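Local coordinates for Alr1585 protein (Nostoc sp., PDB 5C2I) that probably oxidises dyes and other substrates with hydrogen peroxide, as a haem-containing peroxidase of the dye-decolorizing (DyP) type, at residues V205-F210 with R361-A366; F47-P52 with E147-V152; K264-D269 with Q445-M450. The protein carries 1 engineered substitution. One frame throughout, in Å; residues are numbered along the deposited sequence.

Contact 1: V205-F210 with R361-A366; sequences VSQPLF and RITRRA. With HEM (protoporphyrin IX containing Fe), chain E.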
loop_
_atom_site.group_PDB
_atom_site.type_symbol
_atom_site.label_atom_id
_atom_site.label_comp_id
_atom_site.label_asym_id
_atom_site.label_seq_id
_atom_site.Cartn_x
_atom_site.Cartn_y
_atom_site.Cartn_z
ATOM N N VAL A 205 -7.374 -24.660 -4.469
ATOM C CA VAL A 205 -6.098 -25.270 -4.804
ATOM C C VAL A 205 -6.272 -26.468 -5.792
ATOM O O VAL A 205 -5.603 -26.528 -6.838
ATOM C CB VAL A 205 -5.358 -25.767 -3.548
ATOM C CG1 VAL A 205 -4.071 -26.438 -3.931
ATOM C CG2 VAL A 205 -5.124 -24.634 -2.566
ATOM N N SER A 206 -7.132 -27.421 -5.433
ATOM C CA SER A 206 -7.272 -28.674 -6.202
ATOM C C SER A 206 -8.493 -28.650 -7.111
ATOM O O SER A 206 -9.653 -28.650 -6.632
ATOM C CB SER A 206 -7.369 -29.861 -5.254
ATOM O OG SER A 206 -7.417 -31.059 -6.005
ATOM N N GLN A 207 -8.233 -28.609 -8.414
ATOM C CA GLN A 207 -9.306 -28.525 -9.420
ATOM C C GLN A 207 -9.113 -29.534 -10.551
ATOM O O GLN A 207 -7.981 -29.812 -10.952
ATOM C CB GLN A 207 -9.347 -27.152 -10.037
ATOM C CG GLN A 207 -9.627 -26.031 -9.063
ATOM C CD GLN A 207 -11.091 -25.691 -8.971
ATOM O OE1 GLN A 207 -11.975 -26.569 -9.037
ATOM N NE2 GLN A 207 -11.360 -24.399 -8.867
ATOM N N PRO A 208 -10.208 -30.062 -11.089
ATOM C CA PRO A 208 -10.105 -30.653 -12.426
ATOM C C PRO A 208 -9.584 -29.643 -13.433
ATOM O O PRO A 208 -10.030 -28.483 -13.414
ATOM C CB PRO A 208 -11.553 -31.025 -12.766
ATOM C CG PRO A 208 -12.309 -30.961 -11.506
ATOM C CD PRO A 208 -11.603 -29.992 -10.616
ATOM N N LEU A 209 -8.666 -30.059 -14.298
ATOM C CA LEU A 209 -8.056 -29.156 -15.267
ATOM C C LEU A 209 -8.389 -29.603 -16.673
ATOM O O LEU A 209 -8.390 -30.818 -16.974
ATOM C CB LEU A 209 -6.534 -29.112 -15.087
ATOM C CG LEU A 209 -6.079 -28.737 -13.661
ATOM C CD1 LEU A 209 -4.553 -28.669 -13.632
ATOM C CD2 LEU A 209 -6.664 -27.398 -13.245
ATOM N N PHE A 210 -8.582 -28.614 -17.546
ATOM C CA PHE A 210 -9.005 -28.840 -18.934
ATOM C C PHE A 210 -8.183 -28.094 -19.970
ATOM O O PHE A 210 -7.856 -28.648 -20.996
ATOM C CB PHE A 210 -10.477 -28.405 -19.095
ATOM C CG PHE A 210 -11.397 -29.069 -18.122
ATOM C CD1 PHE A 210 -11.829 -30.365 -18.334
ATOM C CD2 PHE A 210 -11.811 -28.417 -16.987
ATOM C CE1 PHE A 210 -12.659 -30.989 -17.413
ATOM C CE2 PHE A 210 -12.631 -29.043 -16.064
ATOM C CZ PHE A 210 -13.066 -30.311 -16.315
ATOM N N ARG A 361 -15.821 -35.821 -9.314
ATOM C CA ARG A 361 -15.209 -34.521 -9.047
ATOM C C ARG A 361 -16.099 -33.373 -9.518
ATOM O O ARG A 361 -16.872 -33.522 -10.468
ATOM C CB ARG A 361 -13.840 -34.412 -9.756
ATOM C CG ARG A 361 -12.692 -35.199 -9.120
ATOM C CD ARG A 361 -11.382 -35.065 -9.904
ATOM N NE ARG A 361 -11.457 -35.772 -11.186
ATOM C CZ ARG A 361 -10.520 -35.687 -12.151
ATOM N NH1 ARG A 361 -9.451 -34.936 -11.977
ATOM N NH2 ARG A 361 -10.676 -36.359 -13.282
ATOM N N ILE A 362 -15.897 -32.214 -8.910
ATOM C CA ILE A 362 -16.576 -30.996 -9.297
ATOM C C ILE A 362 -15.550 -29.902 -9.614
ATOM O O ILE A 362 -14.435 -29.913 -9.118
ATOM C CB ILE A 362 -17.498 -30.485 -8.178
ATOM C CG1 ILE A 362 -16.726 -30.259 -6.875
ATOM C CG2 ILE A 362 -18.662 -31.466 -7.962
ATOM C CD1 ILE A 362 -17.522 -29.464 -5.833
ATOM N N THR A 363 -15.948 -28.962 -10.469
ATOM C CA THR A 363 -15.076 -27.865 -10.854
ATOM C C THR A 363 -15.605 -26.603 -10.181
ATOM O O THR A 363 -16.710 -26.144 -10.476
ATOM C CB THR A 363 -15.080 -27.734 -12.381
ATOM O OG1 THR A 363 -14.574 -28.934 -12.977
ATOM C CG2 THR A 363 -14.254 -26.534 -12.864
ATOM N N ARG A 364 -14.858 -26.086 -9.223
ATOM C CA ARG A 364 -15.357 -25.033 -8.327
ATOM C C ARG A 364 -15.054 -23.624 -8.911
ATOM O O ARG A 364 -13.933 -23.360 -9.443
ATOM C CB ARG A 364 -14.754 -25.214 -6.942
ATOM C CG ARG A 364 -15.275 -26.481 -6.254
ATOM C CD ARG A 364 -14.619 -26.723 -4.896
ATOM N NE ARG A 364 -13.218 -27.053 -5.141
ATOM C CZ ARG A 364 -12.195 -26.645 -4.401
ATOM N NH1 ARG A 364 -12.384 -25.910 -3.326
ATOM N NH2 ARG A 364 -10.971 -26.979 -4.737
ATOM N N ARG A 365 -16.018 -22.738 -8.787
ATOM C CA ARG A 365 -15.879 -21.349 -9.238
ATOM C C ARG A 365 -16.447 -20.397 -8.205
ATOM O O ARG A 365 -17.216 -19.486 -8.543
ATOM C CB ARG A 365 -16.575 -21.166 -10.605
ATOM C CG ARG A 365 -16.103 -22.102 -11.712
ATOM C CD ARG A 365 -14.739 -21.704 -12.255
ATOM N NE ARG A 365 -14.255 -22.634 -13.288
ATOM C CZ ARG A 365 -13.121 -23.322 -13.243
ATOM N NH1 ARG A 365 -12.385 -23.321 -12.147
ATOM N NH2 ARG A 365 -12.745 -24.098 -14.260
ATOM N N ALA A 366 -16.131 -20.685 -6.937
ATOM C CA ALA A 366 -16.732 -19.975 -5.813
ATOM C C ALA A 366 -16.092 -18.611 -5.595
ATOM O O ALA A 366 -14.940 -18.353 -6.032
ATOM C CB ALA A 366 -16.646 -20.815 -4.549
HETATM C CHA HEM E . -11.391 -28.159 -1.070
HETATM C CHB HEM E . -13.159 -24.938 2.054
HETATM C CHC HEM E . -17.653 -26.159 0.737
HETATM C CHD HEM E . -15.847 -29.536 -2.181
HETATM C C1A HEM E . -11.480 -27.187 -0.086
HETATM C C2A HEM E . -10.369 -26.604 0.593
HETATM C C3A HEM E . -10.870 -25.703 1.466
HETATM C C4A HEM E . -12.273 -25.710 1.309
HETATM C CMA HEM E . -10.109 -24.797 2.397
HETATM C CAA HEM E . -8.880 -26.915 0.390
HETATM C CBA HEM E . -8.128 -26.132 -0.688
HETATM C CGA HEM E . -8.761 -26.410 -2.024
HETATM O O1A HEM E . -8.461 -27.432 -2.708
HETATM O O2A HEM E . -9.598 -25.611 -2.447
HETATM C C1B HEM E . -14.546 -24.977 1.913
HETATM C C2B HEM E . -15.452 -24.121 2.630
HETATM C C3B HEM E . -16.683 -24.422 2.243
HETATM C C4B HEM E . -16.536 -25.540 1.308
HETATM C CMB HEM E . -15.042 -23.067 3.596
HETATM C CAB HEM E . -17.998 -23.827 2.588
HETATM C CBB HEM E . -18.160 -22.566 3.027
HETATM C C1C HEM E . -17.567 -27.243 -0.153
HETATM C C2C HEM E . -18.625 -27.990 -0.629
HETATM C C3C HEM E . -18.102 -28.964 -1.439
HETATM C C4C HEM E . -16.716 -28.774 -1.462
HETATM C CMC HEM E . -20.090 -27.771 -0.385
HETATM C CAC HEM E . -18.776 -30.048 -2.153
HETATM C CBC HEM E . -19.882 -30.672 -1.831
HETATM C C1D HEM E . -14.471 -29.310 -2.167
HETATM C C2D HEM E . -13.575 -30.090 -3.014
HETATM C C3D HEM E . -12.338 -29.749 -2.680
HETATM C C4D HEM E . -12.506 -28.704 -1.646
HETATM C CMD HEM E . -13.943 -31.124 -4.066
HETATM C CAD HEM E . -11.075 -30.260 -3.312
HETATM C CBD HEM E . -10.563 -31.563 -2.687
HETATM C CGD HEM E . -9.334 -32.013 -3.406
HETATM O O1D HEM E . -8.336 -32.205 -2.716
HETATM O O2D HEM E . -9.302 -32.203 -4.670
HETATM N NA HEM E . -12.644 -26.687 0.416
HETATM N NB HEM E . -15.237 -25.827 1.222
HETATM N NC HEM E . -16.389 -27.780 -0.582
HETATM N ND HEM E . -13.795 -28.547 -1.306
HETATM FE FE HEM E . -14.497 -27.254 -0.059
HETATM O O HOH W 1 -12.602 -28.769 -7.372
HETATM O O HOH W 2 -10.558 -25.822 -13.789
HETATM O O HOH W 3 -14.754 -25.625 -1.717
#
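Gln207 has its CG anti to the carbonyl carbon (chi1 -61°), and a bend at chi2 then carries CD toward the Arg364 backbone, so that the carboxamide grips this residue twice. OE1 of Gln207 takes the N-H of Arg364 on an in-plane lone pair (N to OE1 2.9 Å), and NE2 of Gln207 gives a hydrogen to Arg364 O, tilted 23° from that carbonyl plane, at 2.8 Å. The bend of Arg364 at chi3 (-68°) sets NE against the haem's D pyrrole. Its NH2 is shared: it donates to Ser206 O at 2.8 Å, in the guanidinium plane but above the carbonyl plane, and to haem O2A at 3.0 Å. NH1 also donates to O2A, while one face of the guanidinium lies over C4D of the porphyrin. NE meets water 1, which also sits 2.8 Å from Ile362 O. Ser206 holds both propionates, its N bonded to O1A and its OG to O2D (2.6 Å). Farther from the haem, Pro208 CG packs on Thr363 OG1, and that oxygen touches the rim of the Phe210 ring in its plane. NH1 of Arg364 donates to water 3, which is a ligand of the iron. The arrangement is consistent with the distal haem pocket of DyP-type peroxidases, Arg364 probably being the family's distal arginine.

Contact 2: F47-P52 with E147-V152; sequences FLQFKP and EIHALV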
loop_
_atom_site.group_PDB
_atom_site.type_symbol
_atom_site.label_atom_id
_atom_site.label_comp_id
_atom_site.label_asym_id
_atom_site.label_seq_id
_atom_site.Cartn_x
_atom_site.Cartn_y
_atom_site.Cartn_z
ATOM N N PHE A 47 -30.157 -12.563 -9.803
ATOM C CA PHE A 47 -31.119 -13.637 -9.916
ATOM C C PHE A 47 -32.427 -13.062 -10.402
ATOM O O PHE A 47 -32.921 -12.072 -9.852
ATOM C CB PHE A 47 -31.328 -14.336 -8.576
ATOM C CG PHE A 47 -30.137 -15.126 -8.135
ATOM C CD1 PHE A 47 -29.098 -14.519 -7.435
ATOM C CD2 PHE A 47 -30.038 -16.442 -8.445
ATOM C CE1 PHE A 47 -27.982 -15.246 -7.035
ATOM C CE2 PHE A 47 -28.913 -17.177 -8.096
ATOM C CZ PHE A 47 -27.902 -16.592 -7.369
ATOM N N LEU A 48 -32.989 -13.679 -11.428
ATOM C CA LEU A 48 -34.117 -13.149 -12.138
ATOM C C LEU A 48 -35.326 -14.013 -12.096
ATOM O O LEU A 48 -35.228 -15.219 -12.150
ATOM C CB LEU A 48 -33.768 -12.987 -13.618
ATOM C CG LEU A 48 -32.487 -12.262 -13.939
ATOM C CD1 LEU A 48 -32.354 -12.184 -15.469
ATOM C CD2 LEU A 48 -32.464 -10.863 -13.339
ATOM N N GLN A 49 -36.481 -13.361 -12.008
ATOM C CA GLN A 49 -37.778 -13.951 -12.315
ATOM C C GLN A 49 -38.423 -13.107 -13.409
ATOM O O GLN A 49 -38.709 -11.895 -13.216
ATOM C CB GLN A 49 -38.682 -13.947 -11.112
ATOM C CG GLN A 49 -40.015 -14.639 -11.304
ATOM C CD GLN A 49 -40.840 -14.551 -10.027
ATOM O OE1 GLN A 49 -41.741 -13.759 -9.930
ATOM N NE2 GLN A 49 -40.493 -15.347 -9.040
ATOM N N PHE A 50 -38.631 -13.729 -14.559
ATOM C CA PHE A 50 -39.202 -13.013 -15.695
ATOM C C PHE A 50 -40.659 -12.655 -15.446
ATOM O O PHE A 50 -41.388 -13.379 -14.759
ATOM C CB PHE A 50 -39.015 -13.834 -16.983
ATOM C CG PHE A 50 -37.557 -14.074 -17.320
ATOM C CD1 PHE A 50 -36.695 -13.001 -17.557
ATOM C CD2 PHE A 50 -37.053 -15.350 -17.437
ATOM C CE1 PHE A 50 -35.355 -13.208 -17.852
ATOM C CE2 PHE A 50 -35.723 -15.560 -17.738
ATOM C CZ PHE A 50 -34.869 -14.489 -17.943
ATOM N N LYS A 51 -41.085 -11.528 -15.990
ATOM C CA LYS A 51 -42.428 -11.023 -15.682
ATOM C C LYS A 51 -43.492 -11.792 -16.497
ATOM O O LYS A 51 -43.266 -12.131 -17.670
ATOM C CB LYS A 51 -42.523 -9.544 -15.986
ATOM C CG LYS A 51 -41.640 -8.702 -15.099
ATOM C CD LYS A 51 -41.798 -7.234 -15.437
ATOM C CE LYS A 51 -41.027 -6.358 -14.469
ATOM N NZ LYS A 51 -41.118 -4.942 -14.916
ATOM N N PRO A 52 -44.631 -12.089 -15.871
ATOM C CA PRO A 52 -45.675 -12.870 -16.522
ATOM C C PRO A 52 -46.104 -12.308 -17.856
ATOM O O PRO A 52 -46.179 -11.100 -18.012
ATOM C CB PRO A 52 -46.864 -12.809 -15.535
ATOM C CG PRO A 52 -46.233 -12.609 -14.211
ATOM C CD PRO A 52 -44.956 -11.810 -14.456
ATOM N N GLU A 147 -39.391 -18.091 -6.992
ATOM C CA GLU A 147 -39.129 -18.942 -8.128
ATOM C C GLU A 147 -38.089 -18.196 -9.001
ATOM O O GLU A 147 -38.320 -17.084 -9.433
ATOM C CB GLU A 147 -40.407 -19.216 -8.924
ATOM C CG GLU A 147 -40.153 -20.070 -10.151
ATOM C CD GLU A 147 -41.419 -20.439 -10.907
ATOM O OE1 GLU A 147 -42.311 -21.047 -10.280
ATOM O OE2 GLU A 147 -41.495 -20.167 -12.135
ATOM N N ILE A 148 -36.926 -18.798 -9.143
ATOM C CA ILE A 148 -35.841 -18.196 -9.885
ATOM C C ILE A 148 -35.802 -18.802 -11.281
ATOM O O ILE A 148 -35.805 -20.026 -11.430
ATOM C CB ILE A 148 -34.529 -18.408 -9.148
ATOM C CG1 ILE A 148 -34.573 -17.651 -7.818
ATOM C CG2 ILE A 148 -33.344 -17.963 -9.993
ATOM C CD1 ILE A 148 -33.389 -17.968 -6.911
ATOM N N HIS A 149 -35.763 -17.931 -12.277
ATOM C CA HIS A 149 -35.695 -18.355 -13.675
ATOM C C HIS A 149 -34.309 -18.390 -14.268
ATOM O O HIS A 149 -34.010 -19.180 -15.167
ATOM C CB HIS A 149 -36.598 -17.453 -14.535
ATOM C CG HIS A 149 -38.064 -17.592 -14.235
ATOM N ND1 HIS A 149 -38.985 -16.629 -14.552
ATOM C CD2 HIS A 149 -38.768 -18.586 -13.637
ATOM C CE1 HIS A 149 -40.188 -17.014 -14.173
ATOM N NE2 HIS A 149 -40.082 -18.201 -13.617
ATOM N N ALA A 150 -33.454 -17.477 -13.808
ATOM C CA ALA A 150 -32.175 -17.262 -14.440
ATOM C C ALA A 150 -31.207 -16.554 -13.534
ATOM O O ALA A 150 -31.610 -15.923 -12.540
ATOM C CB ALA A 150 -32.370 -16.463 -15.730
ATOM N N LEU A 151 -29.929 -16.667 -13.874
ATOM C CA LEU A 151 -28.876 -15.968 -13.193
ATOM C C LEU A 151 -28.045 -15.257 -14.263
ATOM O O LEU A 151 -27.524 -15.902 -15.192
ATOM C CB LEU A 151 -28.031 -16.936 -12.385
ATOM C CG LEU A 151 -26.695 -16.426 -11.768
ATOM C CD1 LEU A 151 -26.835 -15.242 -10.821
ATOM C CD2 LEU A 151 -25.964 -17.573 -11.070
ATOM N N VAL A 152 -27.835 -13.961 -14.065
ATOM C CA VAL A 152 -26.859 -13.203 -14.829
ATOM C C VAL A 152 -25.601 -13.021 -13.962
ATOM O O VAL A 152 -25.674 -12.563 -12.824
ATOM C CB VAL A 152 -27.442 -11.843 -15.198
ATOM C CG1 VAL A 152 -26.445 -11.000 -15.935
ATOM C CG2 VAL A 152 -28.685 -12.027 -16.045
HETATM O O HOH W 4 -41.953 -16.864 -6.950
#
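Phe47 and Leu151 pack side by side at the tight end of this contact, with Leu151 CD1 over the centre of the Phe47 ring, 3.8 Å from its centroid, while Ile148 CG2 lies at the ring's edge. On the other sheet face Leu48 CD1 meets Val152 CG2 at 3.7 Å, and Phe50 CZ reaches Ala150 CB. The strands are antiparallel until a classic beta bulge: His149 N and Ala150 N both point at Leu48 O, the first at 2.8 Å and the second in a weak bond. ND1 of His149 accepts Phe50 N (2.9 Å) from 26° out of the ring plane, and its NE2 donates, in the plane of the ring, to the anti side of Glu147 OE2 at 2.8 Å. Gln49 CG covers one face of the ring. An alanine in place of His149 would probably leave Phe50 N and the Glu147 carboxylate without these partners and open a gap beneath Gln49. The partly exposed side is polar: Gln49, with CG anti to its backbone N (chi1 -175°), extends NE2 onto a lone pair of Glu147 O at 2.8 Å, and water 4 joins NE2 to Glu147 N. Tyr105 meets both the His149 and Phe50 rings, strands 93-98 and 177-189 flank the pair, helix 55-68 packs on Phe50 and Val152, and Phe456 of strand 448-458 touches Phe47, Ile148 and Leu151.

Contact 3: K264-D269 with Q445-M450; sequences KAFRED and QLWINM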
loop_
_atom_site.group_PDB
_atom_site.type_symbol
_atom_site.label_atom_id
_atom_site.label_comp_id
_atom_site.label_asym_id
_atom_site.label_seq_id
_atom_site.Cartn_x
_atom_site.Cartn_y
_atom_site.Cartn_z
ATOM N N LYS A 264 -16.383 -16.637 13.874
ATOM C CA LYS A 264 -16.098 -16.500 15.306
ATOM C C LYS A 264 -16.227 -17.855 16.021
ATOM O O LYS A 264 -15.325 -18.268 16.781
ATOM C CB LYS A 264 -17.040 -15.476 15.943
ATOM C CG LYS A 264 -16.762 -15.190 17.415
ATOM C CD LYS A 264 -17.798 -14.205 17.952
ATOM C CE LYS A 264 -17.852 -14.214 19.459
ATOM N NZ LYS A 264 -16.603 -13.612 19.974
ATOM N N ALA A 265 -17.328 -18.543 15.770
ATOM C CA ALA A 265 -17.596 -19.819 16.432
ATOM C C ALA A 265 -16.675 -20.930 15.926
ATOM O O ALA A 265 -16.208 -21.761 16.718
ATOM C CB ALA A 265 -19.056 -20.213 16.253
ATOM N N PHE A 266 -16.382 -20.916 14.635
ATOM C CA PHE A 266 -15.439 -21.870 14.045
ATOM C C PHE A 266 -14.078 -21.760 14.734
ATOM O O PHE A 266 -13.510 -22.779 15.158
ATOM C CB PHE A 266 -15.334 -21.683 12.537
ATOM C CG PHE A 266 -14.348 -22.616 11.855
ATOM C CD1 PHE A 266 -13.003 -22.339 11.851
ATOM C CD2 PHE A 266 -14.793 -23.784 11.244
ATOM C CE1 PHE A 266 -12.107 -23.196 11.221
ATOM C CE2 PHE A 266 -13.907 -24.656 10.660
ATOM C CZ PHE A 266 -12.564 -24.364 10.626
ATOM N N ARG A 267 -13.551 -20.544 14.834
ATOM C CA ARG A 267 -12.246 -20.328 15.456
ATOM C C ARG A 267 -12.248 -20.818 16.924
ATOM O O ARG A 267 -11.251 -21.419 17.387
ATOM C CB ARG A 267 -11.837 -18.855 15.417
ATOM C CG ARG A 267 -11.585 -18.314 14.024
ATOM C CD ARG A 267 -10.146 -18.460 13.559
ATOM N NE ARG A 267 -10.060 -18.180 12.102
ATOM C CZ ARG A 267 -10.088 -16.963 11.546
ATOM N NH1 ARG A 267 -10.210 -15.852 12.290
ATOM N NH2 ARG A 267 -10.014 -16.841 10.203
ATOM N N GLU A 268 -13.324 -20.535 17.667
ATOM C CA GLU A 268 -13.439 -20.992 19.066
ATOM C C GLU A 268 -13.421 -22.526 19.152
ATOM O O GLU A 268 -12.749 -23.105 20.020
ATOM C CB GLU A 268 -14.719 -20.477 19.747
ATOM C CG GLU A 268 -14.719 -18.982 19.981
ATOM C CD GLU A 268 -16.071 -18.417 20.458
ATOM O OE1 GLU A 268 -17.070 -19.191 20.563
ATOM O OE2 GLU A 268 -16.139 -17.184 20.707
ATOM N N ASP A 269 -14.133 -23.178 18.228
ATOM C CA ASP A 269 -14.253 -24.657 18.228
ATOM C C ASP A 269 -12.882 -25.267 17.863
ATOM O O ASP A 269 -12.428 -26.215 18.505
ATOM C CB ASP A 269 -15.362 -25.042 17.259
ATOM C CG ASP A 269 -16.041 -26.380 17.583
ATOM O OD1 ASP A 269 -15.708 -26.990 18.616
ATOM O OD2 ASP A 269 -16.858 -26.798 16.733
ATOM N N GLN A 445 -18.494 -28.925 15.571
ATOM C CA GLN A 445 -19.780 -28.434 15.169
ATOM C C GLN A 445 -19.764 -27.889 13.750
ATOM O O GLN A 445 -18.729 -27.455 13.238
ATOM C CB GLN A 445 -20.221 -27.393 16.148
ATOM C CG GLN A 445 -21.613 -26.853 15.936
ATOM C CD GLN A 445 -22.668 -27.939 16.027
ATOM O OE1 GLN A 445 -22.952 -28.603 15.031
ATOM N NE2 GLN A 445 -23.192 -28.172 17.220
ATOM N N LEU A 446 -20.935 -27.937 13.120
ATOM C CA LEU A 446 -21.117 -27.400 11.757
ATOM C C LEU A 446 -21.316 -25.907 11.858
ATOM O O LEU A 446 -22.262 -25.442 12.491
ATOM C CB LEU A 446 -22.321 -28.055 11.078
ATOM C CG LEU A 446 -22.729 -27.556 9.702
ATOM C CD1 LEU A 446 -21.611 -27.752 8.716
ATOM C CD2 LEU A 446 -24.005 -28.263 9.250
ATOM N N TRP A 447 -20.393 -25.145 11.267
ATOM C CA TRP A 447 -20.404 -23.705 11.327
ATOM C C TRP A 447 -20.706 -23.053 9.960
ATOM O O TRP A 447 -20.422 -21.865 9.757
ATOM C CB TRP A 447 -19.089 -23.223 11.886
ATOM C CG TRP A 447 -18.896 -23.636 13.289
ATOM C CD1 TRP A 447 -17.893 -24.468 13.745
ATOM C CD2 TRP A 447 -19.732 -23.356 14.431
ATOM N NE1 TRP A 447 -18.035 -24.659 15.084
ATOM C CE2 TRP A 447 -19.147 -23.995 15.532
ATOM C CE3 TRP A 447 -20.914 -22.612 14.633
ATOM C CZ2 TRP A 447 -19.712 -23.943 16.816
ATOM C CZ3 TRP A 447 -21.472 -22.563 15.901
ATOM C CH2 TRP A 447 -20.865 -23.204 16.981
ATOM N N ILE A 448 -21.278 -23.841 9.053
ATOM C CA ILE A 448 -21.724 -23.398 7.725
ATOM C C ILE A 448 -23.228 -23.622 7.605
ATOM O O ILE A 448 -23.721 -24.701 7.987
ATOM C CB ILE A 448 -20.933 -24.155 6.646
ATOM C CG1 ILE A 448 -19.469 -23.715 6.732
ATOM C CG2 ILE A 448 -21.516 -23.916 5.268
ATOM C CD1 ILE A 448 -18.475 -24.560 5.929
ATOM N N ASN A 449 -23.972 -22.593 7.207
ATOM C CA ASN A 449 -25.428 -22.677 7.071
ATOM C C ASN A 449 -25.821 -22.411 5.628
ATOM O O ASN A 449 -25.413 -21.386 5.052
ATOM C CB ASN A 449 -26.135 -21.622 7.924
ATOM C CG ASN A 449 -25.617 -21.570 9.339
ATOM O OD1 ASN A 449 -25.565 -22.591 10.027
ATOM N ND2 ASN A 449 -25.214 -20.363 9.790
ATOM N N MET A 450 -26.596 -23.310 5.059
ATOM C CA MET A 450 -27.141 -23.141 3.710
ATOM C C MET A 450 -28.241 -22.090 3.740
ATOM O O MET A 450 -29.275 -22.274 4.410
ATOM C CB MET A 450 -27.675 -24.489 3.245
ATOM C CG MET A 450 -28.597 -24.478 2.052
ATOM S SD MET A 450 -27.920 -23.733 0.566
ATOM C CE MET A 450 -29.285 -24.122 -0.547
#
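Trp447 lies against helix 263-277 with one indole face turned to Ala265, whose CB stands over the six-membered ring, 3.4 Å from its centroid and 11° off the normal. Beside it, Phe266 CA sits over the five-membered ring at 4.0 Å from that centroid. At the indole edge NE1 of Trp447 donates to Asp269 OD2 at 2.9 Å, meeting this oxygen on its anti side; the carboxylate and ring planes stand 85° apart. The same OD2 takes the backbone N of Gln445, also at 2.9 Å and nearly in line with the C-O bond. Asp269 can serve both because its CG is anti to the backbone N (chi1 -154°), and because Asp269 N bonds to Ala265 O, one helical turn back, which puts the two residues on the same side of the helix. Next outward, CG of Gln445 lies on the opposite face of the indole, so the ring ties helix 263-277 to the loop leading into strand 448-458 of the C-terminal half. OE1 of Gln445 accepts Leu446 N at 2.9 Å as well as the hydroxyl of Ser425. Beyond these, Tyr442 bonds to Asp269 OD1, and the Phe266 ring stacks on Phe199. With these three partners Asp269 is likely to stay ionised, and the NE1 bond to it, with Ala265 and Gln445 on the two faces, would hold the indole from turning about its CB-CG bond.

Along the chain contact 2 closes before the other two open, while contacts 1 and 3 alternate their segments, so the loop of 205-210, helix 263-277 and strands 363-369 and 448-458 interlock. Contact 2 belongs to the first antiparallel sheet, through strands 42-50 and 150-156. Contacts 1 and 3 both reach the second sheet, through strands 363-369 and 448-458. The centres lie about 27 Å (1 and 2), 24 Å (1 and 3) and 32 Å (2 and 3) apart. Contact 1 sits near the middle of the chain at the haem; the 445-450 segment of contact 3 carries Ile448, which touches the same haem, and contact 2 lies where the two sheets meet, in the paired alpha+beta domains of the DyP fold.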